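Long-range contacts in FMN-binding protein (Syntrophomonas wolfei subsp. wolfei, PDB 3IN6), which binds flavin mononucleotide as a flavoprotein, holding the cofactor between the two subunits of a dimer; its reaction is not established: residues L19-S24 with D94-Y99; L35-R40 with A72-T77; I60-F65 with L133-V138. All coordinates share one frame; numbering follows the deposited sequence.

Contact 1: L19-S24 with D94-Y99; sequences LEKARS and DGIRVY. With FMN (flavin mononucleotide), chain E.
Lys-21 and Asp-94 reach toward each other tip to tip in a salt bridge, with NZ of Lys-21 3.0 Å from OD1 of Asp-94, although as a hydrogen bond the pair is weak. In both residues CG stands anti to the backbone N (chi1 -168° in Lys-21, -159° in Asp-94), and the lysine chain runs extended from there to its ammonium. CE of Lys-21 lies close to both carboxylate oxygens and 3.8 Å from the carbonyl O of Gly-95. Replacing Asp-94 with an alanine would probably leave the Lys-21 ammonium without its mate and its chain freer to turn. Further along the strand the chemistry becomes apolar: CB of Ala-22 touches CG1 of Ile-96 and CG2 of Val-98, each at 4.0 Å. The small side chain of Ala-22 is consistent with the close approach of the backbones, its CA lying 6.1 Å from CA of Ile-96. Strand alternation turns Arg-97 the other way, where its NH1 donates to O2P of FMN (3.1 Å) with the phosphate at the guanidinium edge, while OH of Tyr-99 lies over one face. Asn-45 and Thr-70 of the second subunit bind the same cofactor, which places this site at the dimer interface. Segment 19-24 of helix 2-28 crosses segment 94-99 of strand 92-106 at 103°, with Ile-140 of the adjoining strand 131-141 and Met-54 of strand 52-55 also packing against Ala-22.

Contact 2: L35-R40 with A72-T77; sequences LSTVDR and ANLKET
Asn-73 and Thr-37 cross at about a right angle and share a nearly straight hydrogen bond, ND2 of Asn-73 donating to OG1 of Thr-37 at 3.0 Å (171° at the hydrogen), with the acceptor in the amide plane. OG1 of Thr-37 sits between its own backbone N and carbonyl carbon (chi1 60°), leaving CG2 to meet CD2 of Leu-74 at 3.8 Å. Deeper in, CD2 of Leu-35 and CD1 of Leu-74 touch tip to tip. Beyond the strand end, OE1 of Glu-76 accepts a hydrogen bond from the backbone N of Arg-40 at 2.9 Å, met nearly along the C-O axis. A water satisfies the backbone N of Val-38 and donates to OG1 of Thr-77 (2.7 Å), bridging strand and helix. OD1 of Asp-39 is occupied by the backbone N of Glu-43, while its OD2 lies 4.3 Å from OE1 of Glu-76, two like charges side by side. NE of Arg-40 lies 4.1 Å from OE1 of Glu-76 and offers charge alone, since no N-H points at the oxygen. Strand 33-38 and helix 68-77 are therefore joined by one side-chain pair, one carboxylate-to-backbone bond and a bridging water, beside a leucine contact, and Arg-40 probably offsets the repulsion between the two acids.

Contact 3: I60-F65 with L133-V138; sequences IICARF and LVFKIV. With FMN (flavin mononucleotide), chain C.
The ring of Phe-135 meets the neighbouring strand with its edge: CB of Cys-62 lies in the ring plane, 3.7 Å from CE2 of Phe-135, and the carbonyl O of Ile-60 approaches CD2 near that plane. Phe-82 meets the same ring edge-to-face. Phe-65 instead offers a face to FMN, with C2 of the flavin 3.5 Å above the ring plane and offset toward the rim. The neighbouring backbone reads the flavin's edge, O of Ala-63 accepting a hydrogen bond from N3 of FMN at 2.9 Å and N of Phe-65 donating to O2 of FMN at 3.1 Å. Strands 59-64 and 131-141 are antiparallel neighbours in a sheet consistent with the split-barrel fold of FMN-binding dimers. Ile-60 with Phe-135 and Cys-62 with Leu-133 are hydrogen-bonded pairs, and Ile-61 with Val-134 is the non-hydrogen-bonded pair between them. Ile-61 and Val-134 turn to the face covered by helix 110-120, where CG2 of Ile-61 lies 4.2 Å from CG1 of Val-134. On the other face, Ile-60 crosses Ile-137 at about a right angle. CB of Arg-64 rests on Leu-133, 4.1 Å from CG of Leu-133, while the Arg-64 guanidinium turns to a salt bridge with Asp-68.

In the fold
All three contacts reach one antiparallel sheet, but their chemistry follows depth. Contacts 1 and 3 are buried: the former lays a helix across the sheet through apolar residues with a single charged pair, Lys-21 with Asp-94, whose residues are partly exposed; the latter joins two strands by backbone bonds. Contact 2, only partly buried, combines polar side chains and water with a leucine pair toward the sheet. Strands 92-106 and 131-141, neighbours in the sheet, link contacts 1 and 3, where Val-98 packs on Ile-60 and Ile-137. Contacts 2 and 3 touch where Leu-74 and Leu-35 meet Phe-135. Contacts 1 and 3 meet two different FMN molecules, the first at the phosphate and the second at the flavin ring, while contacts 1 and 2 both touch the second subunit.

Contact 1: L19-S24 with D94-Y99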
loop_
_atom_site.group_PDB
_atom_site.type_symbol
_atom_site.label_atom_id
_atom_site.label_comp_id
_atom_site.label_asym_id
_atom_site.label_seq_id
_atom_site.Cartn_x
_atom_site.Cartn_y
_atom_site.Cartn_z
ATOM N N LEU A 19 -6.047 1.450 -18.450
ATOM C CA LEU A 19 -6.257 2.893 -18.293
ATOM C C LEU A 19 -7.706 3.199 -17.884
ATOM O O LEU A 19 -7.953 4.051 -17.027
ATOM C CB LEU A 19 -5.922 3.637 -19.587
ATOM C CG LEU A 19 -4.431 3.785 -19.935
ATOM C CD1 LEU A 19 -4.207 4.070 -21.421
ATOM C CD2 LEU A 19 -3.833 4.867 -19.045
ATOM N N GLU A 20 -8.667 2.526 -18.492
ATOM C CA GLU A 20 -10.078 2.812 -18.154
ATOM C C GLU A 20 -10.466 2.326 -16.774
ATOM O O GLU A 20 -11.144 3.033 -16.033
ATOM C CB GLU A 20 -11.013 2.308 -19.229
ATOM C CG GLU A 20 -10.761 3.025 -20.560
ATOM C CD GLU A 20 -10.840 4.535 -20.412
ATOM O OE1 GLU A 20 -11.872 5.035 -19.920
ATOM O OE2 GLU A 20 -9.875 5.216 -20.790
ATOM N N LYS A 21 -10.013 1.138 -16.411
ATOM C CA LYS A 21 -10.287 0.609 -15.084
ATOM C C LYS A 21 -9.661 1.520 -14.033
ATOM O O LYS A 21 -10.270 1.810 -13.018
ATOM C CB LYS A 21 -9.731 -0.797 -14.951
ATOM C CG LYS A 21 -10.218 -1.528 -13.728
ATOM C CD LYS A 21 -9.739 -2.957 -13.798
ATOM C CE LYS A 21 -10.438 -3.834 -12.815
ATOM N NZ LYS A 21 -9.995 -5.241 -12.976
ATOM N N ALA A 22 -8.445 1.982 -14.300
ATOM C CA ALA A 22 -7.750 2.886 -13.397
ATOM C C ALA A 22 -8.510 4.209 -13.272
ATOM O O ALA A 22 -8.716 4.708 -12.161
ATOM C CB ALA A 22 -6.325 3.131 -13.896
ATOM N N ARG A 23 -8.928 4.760 -14.415
ATOM C CA ARG A 23 -9.667 6.025 -14.467
ATOM C C ARG A 23 -10.861 5.960 -13.546
ATOM O O ARG A 23 -11.047 6.845 -12.715
ATOM C CB ARG A 23 -10.186 6.334 -15.890
ATOM C CG ARG A 23 -10.747 7.741 -16.042
ATOM C CD ARG A 23 -11.284 8.054 -17.465
ATOM N NE ARG A 23 -10.425 7.486 -18.472
ATOM C CZ ARG A 23 -9.213 7.966 -18.744
ATOM N NH1 ARG A 23 -8.757 9.027 -18.089
ATOM N NH2 ARG A 23 -8.472 7.381 -19.660
ATOM N N SER A 24 -11.675 4.921 -13.712
ATOM C CA SER A 24 -12.884 4.765 -12.906
ATOM C C SER A 24 -12.612 4.664 -11.413
ATOM O O SER A 24 -13.219 5.389 -10.625
ATOM C CB SER A 24 -13.668 3.535 -13.335
ATOM O OG SER A 24 -14.289 3.758 -14.584
ATOM N N ASP A 94 -12.732 -5.802 -6.613
ATOM C CA ASP A 94 -11.961 -5.273 -7.731
ATOM C C ASP A 94 -10.846 -4.352 -7.228
ATOM O O ASP A 94 -10.739 -4.085 -6.038
ATOM C CB ASP A 94 -12.888 -4.475 -8.653
ATOM C CG ASP A 94 -12.338 -4.324 -10.051
ATOM O OD1 ASP A 94 -11.790 -5.315 -10.588
ATOM O OD2 ASP A 94 -12.478 -3.223 -10.623
ATOM N N GLY A 95 -10.008 -3.866 -8.130
ATOM C CA GLY A 95 -8.933 -2.954 -7.731
ATOM C C GLY A 95 -7.946 -2.679 -8.838
ATOM O O GLY A 95 -8.048 -3.224 -9.908
ATOM N N ILE A 96 -6.963 -1.842 -8.569
ATOM C CA ILE A 96 -5.963 -1.506 -9.585
ATOM C C ILE A 96 -4.719 -0.998 -8.889
ATOM O O ILE A 96 -4.782 -0.553 -7.723
ATOM C CB ILE A 96 -6.511 -0.387 -10.512
ATOM C CG1 ILE A 96 -5.684 -0.219 -11.803
ATOM C CG2 ILE A 96 -6.634 0.957 -9.724
ATOM C CD1 ILE A 96 -5.803 -1.369 -12.820
ATOM N N ARG A 97 -3.590 -1.070 -9.592
ATOM C CA ARG A 97 -2.340 -0.516 -9.113
ATOM C C ARG A 97 -1.858 0.442 -10.157
ATOM O O ARG A 97 -1.715 0.064 -11.325
ATOM C CB ARG A 97 -1.289 -1.585 -8.887
ATOM C CG ARG A 97 -1.511 -2.404 -7.654
ATOM C CD ARG A 97 -0.447 -3.486 -7.497
ATOM N NE ARG A 97 -0.457 -4.472 -8.572
ATOM C CZ ARG A 97 0.366 -5.519 -8.632
ATOM N NH1 ARG A 97 1.268 -5.738 -7.680
ATOM N NH2 ARG A 97 0.289 -6.361 -9.651
ATOM N N VAL A 98 -1.623 1.689 -9.747
ATOM C CA VAL A 98 -1.126 2.702 -10.649
ATOM C C VAL A 98 0.223 3.227 -10.145
ATOM O O VAL A 98 0.289 3.890 -9.102
ATOM C CB VAL A 98 -2.115 3.873 -10.764
ATOM C CG1 VAL A 98 -1.650 4.834 -11.809
ATOM C CG2 VAL A 98 -3.560 3.386 -11.078
ATOM N N TYR A 99 1.284 2.961 -10.911
ATOM C CA TYR A 99 2.645 3.378 -10.578
ATOM C C TYR A 99 2.948 4.748 -11.130
ATOM O O TYR A 99 2.723 5.018 -12.312
ATOM C CB TYR A 99 3.656 2.367 -11.115
ATOM C CG TYR A 99 3.453 0.989 -10.549
ATOM C CD1 TYR A 99 2.466 0.161 -11.043
ATOM C CD2 TYR A 99 4.261 0.502 -9.536
ATOM C CE1 TYR A 99 2.275 -1.087 -10.558
ATOM C CE2 TYR A 99 4.056 -0.759 -9.020
ATOM C CZ TYR A 99 3.075 -1.553 -9.548
ATOM O OH TYR A 99 2.849 -2.814 -9.061
HETATM N N1 FMN E . 0.678 -13.989 -2.680
HETATM C C2 FMN E . 1.620 -14.436 -1.788
HETATM O O2 FMN E . 2.749 -14.724 -2.198
HETATM N N3 FMN E . 1.294 -14.542 -0.442
HETATM C C4 FMN E . 0.022 -14.210 0.003
HETATM O O4 FMN E . -0.271 -14.317 1.195
HETATM C C4A FMN E . -0.929 -13.766 -0.904
HETATM N N5 FMN E . -2.202 -13.434 -0.472
HETATM C C5A FMN E . -3.142 -12.996 -1.381
HETATM C C6 FMN E . -4.413 -12.670 -0.913
HETATM C C7 FMN E . -5.388 -12.222 -1.793
HETATM C C7M FMN E . -6.752 -11.877 -1.264
HETATM C C8 FMN E . -5.087 -12.090 -3.149
HETATM C C8M FMN E . -6.134 -11.596 -4.108
HETATM C C9 FMN E . -3.810 -12.403 -3.619
HETATM C C9A FMN E . -2.821 -12.869 -2.738
HETATM N N10 FMN E . -1.526 -13.195 -3.173
HETATM C C10 FMN E . -0.595 -13.654 -2.257
HETATM C "C1'" FMN E . -1.109 -13.111 -4.624
HETATM C "C2'" FMN E . -0.282 -11.866 -4.952
HETATM O "O2'" FMN E . -0.981 -10.707 -4.576
HETATM C "C3'" FMN E . 0.041 -11.854 -6.451
HETATM O "O3'" FMN E . 0.983 -12.885 -6.693
HETATM C "C4'" FMN E . 0.551 -10.491 -6.944
HETATM O "O4'" FMN E . 0.519 -10.404 -8.353
HETATM C "C5'" FMN E . 1.982 -10.251 -6.512
HETATM O "O5'" FMN E . 2.387 -8.975 -6.923
HETATM P P FMN E . 3.922 -8.655 -7.299
HETATM O O1P FMN E . 4.792 -8.893 -6.089
HETATM O O2P FMN E . 3.994 -7.201 -7.699
HETATM O O3P FMN E . 4.389 -9.512 -8.468
#

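Contact 2: L35-R40 with A72-T77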
loop_
_atom_site.group_PDB
_atom_site.type_symbol
_atom_site.label_atom_id
_atom_site.label_comp_id
_atom_site.label_asym_id
_atom_site.label_seq_id
_atom_site.Cartn_x
_atom_site.Cartn_y
_atom_site.Cartn_z
ATOM N N LEU A 35 -1.378 5.299 -1.191
ATOM C CA LEU A 35 -0.177 5.727 -1.941
ATOM C C LEU A 35 1.041 5.232 -1.141
ATOM O O LEU A 35 1.248 5.619 0.016
ATOM C CB LEU A 35 -0.138 7.250 -2.139
ATOM C CG LEU A 35 1.166 7.844 -2.745
ATOM C CD1 LEU A 35 1.435 7.222 -4.110
ATOM C CD2 LEU A 35 1.094 9.398 -2.870
ATOM N N SER A 36 1.817 4.340 -1.742
ATOM C CA SER A 36 2.977 3.801 -1.087
ATOM C C SER A 36 4.162 4.584 -1.654
ATOM O O SER A 36 4.230 4.807 -2.864
ATOM C CB SER A 36 3.101 2.282 -1.330
ATOM O OG SER A 36 1.994 1.578 -0.801
ATOM N N THR A 37 5.061 5.011 -0.768
ATOM C CA THR A 37 6.247 5.825 -1.117
ATOM C C THR A 37 7.500 5.260 -0.459
ATOM O O THR A 37 7.411 4.285 0.265
ATOM C CB THR A 37 6.041 7.305 -0.683
ATOM O OG1 THR A 37 5.824 7.379 0.742
ATOM C CG2 THR A 37 4.824 7.937 -1.433
ATOM N N VAL A 38 8.664 5.867 -0.729
ATOM C CA VAL A 38 9.944 5.424 -0.189
ATOM C C VAL A 38 10.906 6.607 -0.045
ATOM O O VAL A 38 10.771 7.580 -0.779
ATOM C CB VAL A 38 10.630 4.382 -1.134
ATOM C CG1 VAL A 38 11.007 5.021 -2.456
ATOM C CG2 VAL A 38 11.868 3.760 -0.474
ATOM N N ASP A 39 11.846 6.527 0.911
ATOM C CA ASP A 39 12.885 7.560 1.068
ATOM C C ASP A 39 14.217 7.062 0.516
ATOM O O ASP A 39 14.297 5.911 0.060
ATOM C CB ASP A 39 13.035 8.058 2.523
ATOM C CG ASP A 39 13.781 7.084 3.446
ATOM O OD1 ASP A 39 14.113 5.934 3.071
ATOM O OD2 ASP A 39 14.049 7.503 4.585
ATOM N N ARG A 40 15.244 7.932 0.582
ATOM C CA ARG A 40 16.582 7.664 0.045
ATOM C C ARG A 40 17.275 6.440 0.664
ATOM O O ARG A 40 18.215 5.887 0.077
ATOM C CB ARG A 40 17.506 8.901 0.226
ATOM C CG ARG A 40 17.622 9.299 1.690
ATOM C CD ARG A 40 18.867 10.040 2.133
ATOM N NE ARG A 40 18.758 11.470 1.962
ATOM C CZ ARG A 40 19.276 12.394 2.773
ATOM N NH1 ARG A 40 19.925 12.087 3.888
ATOM N NH2 ARG A 40 19.096 13.668 2.465
ATOM N N ALA A 72 7.331 14.074 2.195
ATOM C CA ALA A 72 8.796 14.111 2.348
ATOM C C ALA A 72 9.461 13.040 1.476
ATOM O O ALA A 72 10.497 13.292 0.874
ATOM C CB ALA A 72 9.202 13.923 3.808
ATOM N N ASN A 73 8.891 11.838 1.438
ATOM C CA ASN A 73 9.412 10.755 0.575
ATOM C C ASN A 73 9.373 11.147 -0.917
ATOM O O ASN A 73 10.400 11.078 -1.643
ATOM C CB ASN A 73 8.630 9.475 0.812
ATOM C CG ASN A 73 8.984 8.812 2.134
ATOM O OD1 ASN A 73 9.994 9.135 2.759
ATOM N ND2 ASN A 73 8.167 7.863 2.550
ATOM N N LEU A 74 8.220 11.635 -1.362
ATOM C CA LEU A 74 8.075 12.052 -2.761
ATOM C C LEU A 74 9.118 13.095 -3.139
ATOM O O LEU A 74 9.671 13.030 -4.232
ATOM C CB LEU A 74 6.665 12.554 -3.046
ATOM C CG LEU A 74 5.609 11.453 -2.975
ATOM C CD1 LEU A 74 4.205 12.069 -3.014
ATOM C CD2 LEU A 74 5.820 10.390 -4.102
ATOM N N LYS A 75 9.439 14.014 -2.231
ATOM C CA LYS A 75 10.458 15.033 -2.535
ATOM C C LYS A 75 11.864 14.454 -2.530
ATOM O O LYS A 75 12.751 15.021 -3.151
ATOM C CB LYS A 75 10.402 16.225 -1.569
ATOM C CG LYS A 75 9.065 16.951 -1.478
ATOM C CD LYS A 75 8.596 17.575 -2.776
ATOM C CE LYS A 75 9.447 18.787 -3.172
ATOM N NZ LYS A 75 8.906 19.450 -4.388
ATOM N N GLU A 76 12.095 13.357 -1.808
ATOM C CA GLU A 76 13.418 12.710 -1.806
ATOM C C GLU A 76 13.641 11.825 -3.019
ATOM O O GLU A 76 14.686 11.895 -3.657
ATOM C CB GLU A 76 13.639 11.822 -0.571
ATOM C CG GLU A 76 13.928 12.587 0.658
ATOM C CD GLU A 76 14.327 11.729 1.843
ATOM O OE1 GLU A 76 14.783 10.577 1.693
ATOM O OE2 GLU A 76 14.181 12.250 2.956
ATOM N N THR A 77 12.673 10.978 -3.320
ATOM C CA THR A 77 12.819 9.992 -4.390
ATOM C C THR A 77 11.881 10.158 -5.576
ATOM O O THR A 77 12.163 9.629 -6.653
ATOM C CB THR A 77 12.579 8.574 -3.837
ATOM O OG1 THR A 77 11.210 8.440 -3.403
ATOM C CG2 THR A 77 13.496 8.303 -2.697
HETATM O O HOH W 1 8.625 8.448 -2.678
HETATM O O HOH W 2 11.421 7.800 5.622
#

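Contact 3: I60-F65 with L133-V138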
loop_
_atom_site.group_PDB
_atom_site.type_symbol
_atom_site.label_atom_id
_atom_site.label_comp_id
_atom_site.label_asym_id
_atom_site.label_seq_id
_atom_site.Cartn_x
_atom_site.Cartn_y
_atom_site.Cartn_z
ATOM N N ILE A 60 -2.034 11.931 -12.706
ATOM C CA ILE A 60 -2.859 11.831 -11.495
ATOM C C ILE A 60 -2.511 13.066 -10.670
ATOM O O ILE A 60 -1.336 13.417 -10.520
ATOM C CB ILE A 60 -2.642 10.535 -10.661
ATOM C CG1 ILE A 60 -3.194 9.315 -11.392
ATOM C CG2 ILE A 60 -3.372 10.631 -9.311
ATOM C CD1 ILE A 60 -2.766 8.007 -10.753
ATOM N N ILE A 61 -3.541 13.766 -10.208
ATOM C CA ILE A 61 -3.363 14.913 -9.327
ATOM C C ILE A 61 -3.976 14.542 -7.991
ATOM O O ILE A 61 -4.930 13.765 -7.895
ATOM C CB ILE A 61 -3.901 16.263 -9.869
ATOM C CG1 ILE A 61 -5.403 16.220 -10.159
ATOM C CG2 ILE A 61 -3.147 16.680 -11.132
ATOM C CD1 ILE A 61 -6.005 17.621 -10.309
ATOM N N CYS A 62 -3.419 15.139 -6.961
ATOM C CA CYS A 62 -3.739 14.764 -5.619
ATOM C C CYS A 62 -3.601 15.963 -4.684
ATOM O O CYS A 62 -2.637 16.746 -4.801
ATOM C CB CYS A 62 -2.711 13.677 -5.313
ATOM S SG CYS A 62 -2.370 13.293 -3.667
ATOM N N ALA A 63 -4.568 16.111 -3.781
ATOM C CA ALA A 63 -4.541 17.180 -2.796
ATOM C C ALA A 63 -3.634 16.766 -1.652
ATOM O O ALA A 63 -3.793 15.682 -1.097
ATOM C CB ALA A 63 -5.927 17.449 -2.263
ATOM N N ARG A 64 -2.673 17.607 -1.302
ATOM C CA ARG A 64 -1.843 17.312 -0.157
ATOM C C ARG A 64 -2.204 18.261 0.997
ATOM O O ARG A 64 -1.926 19.471 0.949
ATOM C CB ARG A 64 -0.367 17.371 -0.521
ATOM C CG ARG A 64 0.544 16.835 0.576
ATOM C CD ARG A 64 1.040 17.964 1.419
ATOM N NE ARG A 64 1.587 17.570 2.712
ATOM C CZ ARG A 64 2.442 18.319 3.398
ATOM N NH1 ARG A 64 2.867 19.471 2.898
ATOM N NH2 ARG A 64 2.895 17.909 4.574
ATOM N N PHE A 65 -2.876 17.697 2.003
ATOM C CA PHE A 65 -3.269 18.433 3.203
ATOM C C PHE A 65 -2.699 17.802 4.486
ATOM O O PHE A 65 -2.432 18.521 5.446
ATOM C CB PHE A 65 -4.788 18.642 3.274
ATOM C CG PHE A 65 -5.604 17.378 3.223
ATOM C CD1 PHE A 65 -5.996 16.833 2.000
ATOM C CD2 PHE A 65 -6.040 16.762 4.398
ATOM C CE1 PHE A 65 -6.784 15.670 1.952
ATOM C CE2 PHE A 65 -6.825 15.598 4.361
ATOM C CZ PHE A 65 -7.194 15.053 3.136
ATOM N N LEU A 133 -0.191 17.904 -5.831
ATOM C CA LEU A 133 0.859 17.048 -6.326
ATOM C C LEU A 133 0.447 16.555 -7.703
ATOM O O LEU A 133 -0.667 16.063 -7.880
ATOM C CB LEU A 133 1.116 15.867 -5.384
ATOM C CG LEU A 133 1.525 16.228 -3.958
ATOM C CD1 LEU A 133 1.681 14.954 -3.162
ATOM C CD2 LEU A 133 2.799 17.085 -3.934
ATOM N N VAL A 134 1.341 16.699 -8.677
ATOM C CA VAL A 134 1.040 16.267 -10.029
ATOM C C VAL A 134 1.891 15.061 -10.332
ATOM O O VAL A 134 3.122 15.146 -10.261
ATOM C CB VAL A 134 1.304 17.393 -11.054
ATOM C CG1 VAL A 134 0.847 16.959 -12.442
ATOM C CG2 VAL A 134 0.587 18.697 -10.615
ATOM N N PHE A 135 1.250 13.938 -10.654
ATOM C CA PHE A 135 1.982 12.708 -10.973
ATOM C C PHE A 135 1.904 12.302 -12.433
ATOM O O PHE A 135 0.901 12.503 -13.079
ATOM C CB PHE A 135 1.477 11.507 -10.160
ATOM C CG PHE A 135 1.570 11.679 -8.670
ATOM C CD1 PHE A 135 2.699 11.270 -7.982
ATOM C CD2 PHE A 135 0.484 12.178 -7.943
ATOM C CE1 PHE A 135 2.771 11.403 -6.579
ATOM C CE2 PHE A 135 0.545 12.308 -6.554
ATOM C CZ PHE A 135 1.703 11.920 -5.871
ATOM N N LYS A 136 2.987 11.707 -12.927
ATOM C CA LYS A 136 3.016 11.114 -14.253
ATOM C C LYS A 136 2.802 9.640 -14.031
ATOM O O LYS A 136 3.460 9.043 -13.163
ATOM C CB LYS A 136 4.368 11.345 -14.945
ATOM C CG LYS A 136 4.557 10.527 -16.231
ATOM C CD LYS A 136 5.983 10.711 -16.798
ATOM C CE LYS A 136 6.238 9.800 -18.002
ATOM N NZ LYS A 136 7.640 9.921 -18.528
ATOM N N ILE A 137 1.881 9.051 -14.801
ATOM C CA ILE A 137 1.592 7.631 -14.699
ATOM C C ILE A 137 2.645 6.900 -15.504
ATOM O O ILE A 137 2.846 7.184 -16.678
ATOM C CB ILE A 137 0.224 7.248 -15.258
ATOM C CG1 ILE A 137 -0.915 7.893 -14.449
ATOM C CG2 ILE A 137 0.098 5.732 -15.281
ATOM C CD1 ILE A 137 -2.243 7.686 -15.040
ATOM N N VAL A 138 3.269 5.918 -14.877
ATOM C CA VAL A 138 4.376 5.178 -15.471
ATOM C C VAL A 138 4.010 3.741 -15.878
ATOM O O VAL A 138 4.589 3.188 -16.820
ATOM C CB VAL A 138 5.572 5.233 -14.488
ATOM C CG1 VAL A 138 6.448 4.017 -14.580
ATOM C CG2 VAL A 138 6.366 6.534 -14.717
HETATM N N1 FMN C . -4.238 13.071 3.189
HETATM C C2 FMN C . -3.846 13.796 2.078
HETATM O O2 FMN C . -2.887 14.572 2.150
HETATM N N3 FMN C . -4.536 13.647 0.880
HETATM C C4 FMN C . -5.621 12.787 0.787
HETATM O O4 FMN C . -6.217 12.684 -0.299
HETATM C C4A FMN C . -6.026 12.066 1.922
HETATM N N5 FMN C . -7.115 11.200 1.872
HETATM C C5A FMN C . -7.518 10.475 2.987
HETATM C C6 FMN C . -8.612 9.604 2.890
HETATM C C7 FMN C . -9.029 8.877 4.007
HETATM C C7M FMN C . -10.205 7.955 3.879
HETATM C C8 FMN C . -8.347 9.000 5.226
HETATM C C8M FMN C . -8.772 8.212 6.438
HETATM C C9 FMN C . -7.246 9.863 5.318
HETATM C C9A FMN C . -6.824 10.615 4.198
HETATM N N10 FMN C . -5.723 11.483 4.257
HETATM C C10 FMN C . -5.331 12.210 3.129
HETATM C "C1'" FMN C . -4.955 11.679 5.545
HETATM C "C2'" FMN C . -3.661 10.867 5.602
HETATM O "O2'" FMN C . -3.919 9.500 5.362
HETATM C "C3'" FMN C . -2.999 11.085 6.968
HETATM O "O3'" FMN C . -2.500 12.408 7.016
HETATM C "C4'" FMN C . -1.879 10.088 7.283
HETATM O "O4'" FMN C . -1.515 10.193 8.642
HETATM C "C5'" FMN C . -0.635 10.326 6.444
HETATM O "O5'" FMN C . 0.317 9.332 6.732
HETATM P P FMN C . 1.907 9.598 6.590
HETATM O O1P FMN C . 2.400 10.529 7.665
HETATM O O2P FMN C . 2.270 10.202 5.242
HETATM O O3P FMN C . 2.510 8.251 6.815
#